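Local coordinates for protein (tenascin) (Gallus gallus, PDB 1QR4) that probably contributes to cell adhesion in the extracellular matrix as a tenascin segment of two fibronectin type III domains, with a putative heparin-binding surface, at residues A[41-44]-A[45-49]; A[105-108]-A[109-112]. All blocks are in the same frame, centred on the assembly; numbering follows the deposited sequence.

Contact 1: residues A[41-44]-A[45-49]; sequences YVSP and SGKKN
The hairpin joining strands 36-42 and 48-53 at the edge of a fibronectin type III sheet brings Tyr41 opposite Asn49 and closes in a type I turn with a G1 bulge. Two backbone bonds pair Tyr41 with Asn49, Asn49 N reaching Tyr41 O at 3.0 Å. Ser43 N meets Lys47 O at 3.0 Å while Gly46 N returns to Ser43 O at 2.7 Å; Gly46 takes the left-handed conformation (phi 86°) that the bulge uses. Ser43 OG, set between its own N and carbonyl carbon (chi1 72°), accepts from Ser45 OG at 2.7 Å and from Ser45 N at 3.3 Å, an ST turn. Asn49 CB sits over one face of the Tyr41 ring, displaced toward the rim near CZ and 3.5 Å from the centroid, a CH-pi contact, with ring and amide planes 29° apart. Replacing Tyr41 with an alanine would probably leave Asn49 CB without its aromatic partner and open a gap beside Ile73, which the ring also touches. Val42 CG1 lies alongside Lys48 CG at 3.7 Å. Beyond that aliphatic pair the poorly ordered end of Lys48, part of the putative heparin site, leads away, consistent with offering positive charge to an anionic ligand.

Contact 2: residues A[105-108]-A[109-112]; sequences DITE and NSAT
Two torsions along Ile106, with CG1 lying beside the backbone N (chi1 -46°) and the chain turning again at chi2 (-57°), carry CD1 to the methyl of Ala111, at 3.8 Å between Ile106 CD1 and Ala111 CB. One residue on, Thr107 places OG1 opposite its carbonyl carbon (chi1 -58°), from where the hydroxyl bonds back to Ile106 O at 2.7 Å, approaching broadside to that C=O, above its plane and off any lone pair. This bond stays on its own side of the bend, and no hydrogen bond crosses from 105-108 to 109-112. Thr107 CB leans on Ser110 O at 3.4 Å, yet the hydroxyls Thr107 OG1 and Ser110 OG remain 3.8 Å apart. At the other end, Asp105 and Thr112 face each other at an angle, OD2 of Asp105 lying 3.6 Å from OG1 of Thr112, too far for a bond.

The segment is the connection between strands 101-104 and 111-115 of the second fibronectin type III domain. Thr112 pairs with Ser104 of the preceding strand, while backbone bonds tie Asn109 to Leu154 and Ala111 to Leu151. Ile106 and Ala111 both also touch Leu180 on strand 171-181, so the methyl contact belongs to the packing between the domain's two sheets. The chemistry therefore divides in two. Apolar carbon fastens the inner side of the bend to the sandwich, whereas its polar groups stand near one another without bonding across it, so the shape of this connection probably rests on that packing and on the neighbouring strands.

Overall arrangement
From the N terminus, the chain first builds the first fibronectin type III domain, where contact 1 closes the tight hairpin between strands 36-42 and 48-53, the latter an outermost strand of its four-stranded sheet. It then passes into the second domain, and contact 2 closes the bend between strands 101-104 and 111-115 of a three-stranded sheet. The two closures run in series, neither nesting nor crossing. The centres of contact 1 and contact 2 lie about 46 Å apart, on opposite sides of the chain's centre. Each ties neighbouring strands within its own domain, contact 1 through hydrogen bonds round its turn, contact 2 through packing across a bend whose flanking strands are bonded to each other.

Contact 1: residues A[41-44]-A[45-49]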
# COMPACT_ATOMS: atom_id res chain seq x y z
N TYR A 41 17.00 7.08 1.36
CA TYR A 41 16.29 5.81 1.34
C TYR A 41 16.62 5.18 0.02
O TYR A 41 16.57 5.84 -1.02
CB TYR A 41 14.78 6.01 1.48
CG TYR A 41 14.12 6.86 0.41
CD1 TYR A 41 14.01 8.24 0.56
CD2 TYR A 41 13.56 6.27 -0.73
CE1 TYR A 41 13.36 9.02 -0.40
CE2 TYR A 41 12.90 7.04 -1.69
CZ TYR A 41 12.80 8.41 -1.52
OH TYR A 41 12.16 9.19 -2.46
N VAL A 42 17.00 3.91 0.04
CA VAL A 42 17.34 3.24 -1.20
C VAL A 42 16.39 2.10 -1.46
O VAL A 42 15.86 1.50 -0.53
CB VAL A 42 18.84 2.77 -1.21
CG1 VAL A 42 19.70 3.70 -0.38
CG2 VAL A 42 18.99 1.35 -0.74
N SER A 43 16.12 1.83 -2.74
CA SER A 43 15.23 0.75 -3.11
C SER A 43 16.06 -0.48 -3.34
O SER A 43 17.28 -0.43 -3.31
CB SER A 43 14.47 1.10 -4.40
OG SER A 43 15.32 1.04 -5.53
N PRO A 44 15.40 -1.62 -3.57
CA PRO A 44 16.09 -2.89 -3.81
C PRO A 44 17.00 -2.86 -5.04
O PRO A 44 17.82 -3.76 -5.23
CB PRO A 44 14.93 -3.86 -3.98
CG PRO A 44 13.94 -3.34 -2.99
CD PRO A 44 13.97 -1.86 -3.30
N SER A 45 16.87 -1.82 -5.86
CA SER A 45 17.69 -1.67 -7.05
C SER A 45 18.89 -0.81 -6.72
O SER A 45 19.75 -0.56 -7.57
CB SER A 45 16.90 -1.02 -8.18
OG SER A 45 16.53 0.31 -7.85
N GLY A 46 18.92 -0.30 -5.50
CA GLY A 46 20.02 0.53 -5.07
C GLY A 46 19.85 1.99 -5.42
O GLY A 46 20.82 2.73 -5.39
N LYS A 47 18.63 2.38 -5.72
CA LYS A 47 18.30 3.76 -6.06
C LYS A 47 18.23 4.55 -4.78
O LYS A 47 17.36 4.32 -3.94
CB LYS A 47 16.94 3.82 -6.78
CG LYS A 47 16.30 5.21 -6.89
CD LYS A 47 17.06 6.11 -7.84
CE LYS A 47 16.47 7.51 -7.86
NZ LYS A 47 15.03 7.51 -8.24
N LYS A 48 19.13 5.51 -4.64
CA LYS A 48 19.20 6.33 -3.45
C LYS A 48 18.54 7.70 -3.66
O LYS A 48 18.80 8.38 -4.64
CB LYS A 48 20.67 6.50 -3.04
CG LYS A 48 20.91 6.93 -1.60
CD LYS A 48 22.39 7.07 -1.31
CE LYS A 48 23.14 5.78 -1.64
NZ LYS A 48 24.61 5.93 -1.48
N ASN A 49 17.65 8.06 -2.75
CA ASN A 49 17.00 9.35 -2.85
C ASN A 49 17.28 10.15 -1.59
O ASN A 49 17.31 9.59 -0.49
CB ASN A 49 15.50 9.18 -3.03
CG ASN A 49 15.13 8.73 -4.42
OD1 ASN A 49 14.79 7.56 -4.64
ND2 ASN A 49 15.21 9.64 -5.38

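Contact 2: residues A[105-108]-A[109-112]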
# COMPACT_ATOMS: atom_id res chain seq x y z
N ASP A 105 -21.53 -9.37 -18.78
CA ASP A 105 -22.25 -10.63 -18.89
C ASP A 105 -23.19 -10.81 -17.71
O ASP A 105 -23.28 -11.91 -17.14
CB ASP A 105 -21.28 -11.80 -18.96
CG ASP A 105 -20.16 -11.59 -19.97
OD1 ASP A 105 -20.01 -10.47 -20.51
OD2 ASP A 105 -19.40 -12.55 -20.20
N ILE A 106 -23.86 -9.73 -17.34
CA ILE A 106 -24.78 -9.77 -16.21
C ILE A 106 -25.93 -10.68 -16.58
O ILE A 106 -26.18 -10.91 -17.76
CB ILE A 106 -25.36 -8.39 -15.87
CG1 ILE A 106 -24.24 -7.34 -15.85
CG2 ILE A 106 -26.06 -8.45 -14.51
CD1 ILE A 106 -23.12 -7.65 -14.88
N THR A 107 -26.62 -11.19 -15.57
CA THR A 107 -27.74 -12.09 -15.79
C THR A 107 -28.59 -12.09 -14.55
O THR A 107 -28.36 -11.31 -13.63
CB THR A 107 -27.25 -13.54 -16.07
OG1 THR A 107 -26.39 -13.53 -17.22
CG2 THR A 107 -28.40 -14.50 -16.36
N GLU A 108 -29.62 -12.92 -14.55
CA GLU A 108 -30.51 -13.05 -13.43
C GLU A 108 -29.77 -13.80 -12.30
O GLU A 108 -30.07 -13.60 -11.13
CB GLU A 108 -31.79 -13.79 -13.86
CG GLU A 108 -32.39 -13.31 -15.21
CD GLU A 108 -33.90 -13.00 -15.16
OE1 GLU A 108 -34.68 -13.85 -14.69
OE2 GLU A 108 -34.31 -11.90 -15.61
N ASN A 109 -28.72 -14.55 -12.67
CA ASN A 109 -27.95 -15.35 -11.70
C ASN A 109 -26.42 -15.34 -11.74
O ASN A 109 -25.78 -15.95 -10.88
CB ASN A 109 -28.42 -16.81 -11.73
CG ASN A 109 -29.74 -17.01 -11.01
OD1 ASN A 109 -30.80 -16.68 -11.53
ND2 ASN A 109 -29.67 -17.54 -9.80
N SER A 110 -25.83 -14.66 -12.72
CA SER A 110 -24.38 -14.65 -12.81
C SER A 110 -23.79 -13.41 -13.47
O SER A 110 -24.39 -12.83 -14.37
CB SER A 110 -23.90 -15.88 -13.57
OG SER A 110 -24.42 -15.85 -14.89
N ALA A 111 -22.57 -13.07 -13.06
CA ALA A 111 -21.88 -11.91 -13.60
C ALA A 111 -20.37 -12.10 -13.67
O ALA A 111 -19.77 -12.72 -12.79
CB ALA A 111 -22.20 -10.66 -12.79
N THR A 112 -19.78 -11.55 -14.72
CA THR A 112 -18.35 -11.63 -14.91
C THR A 112 -17.70 -10.35 -14.41
O THR A 112 -17.80 -9.30 -15.06
CB THR A 112 -17.98 -11.84 -16.42
OG1 THR A 112 -18.41 -13.14 -16.84
CG2 THR A 112 -16.47 -11.72 -16.65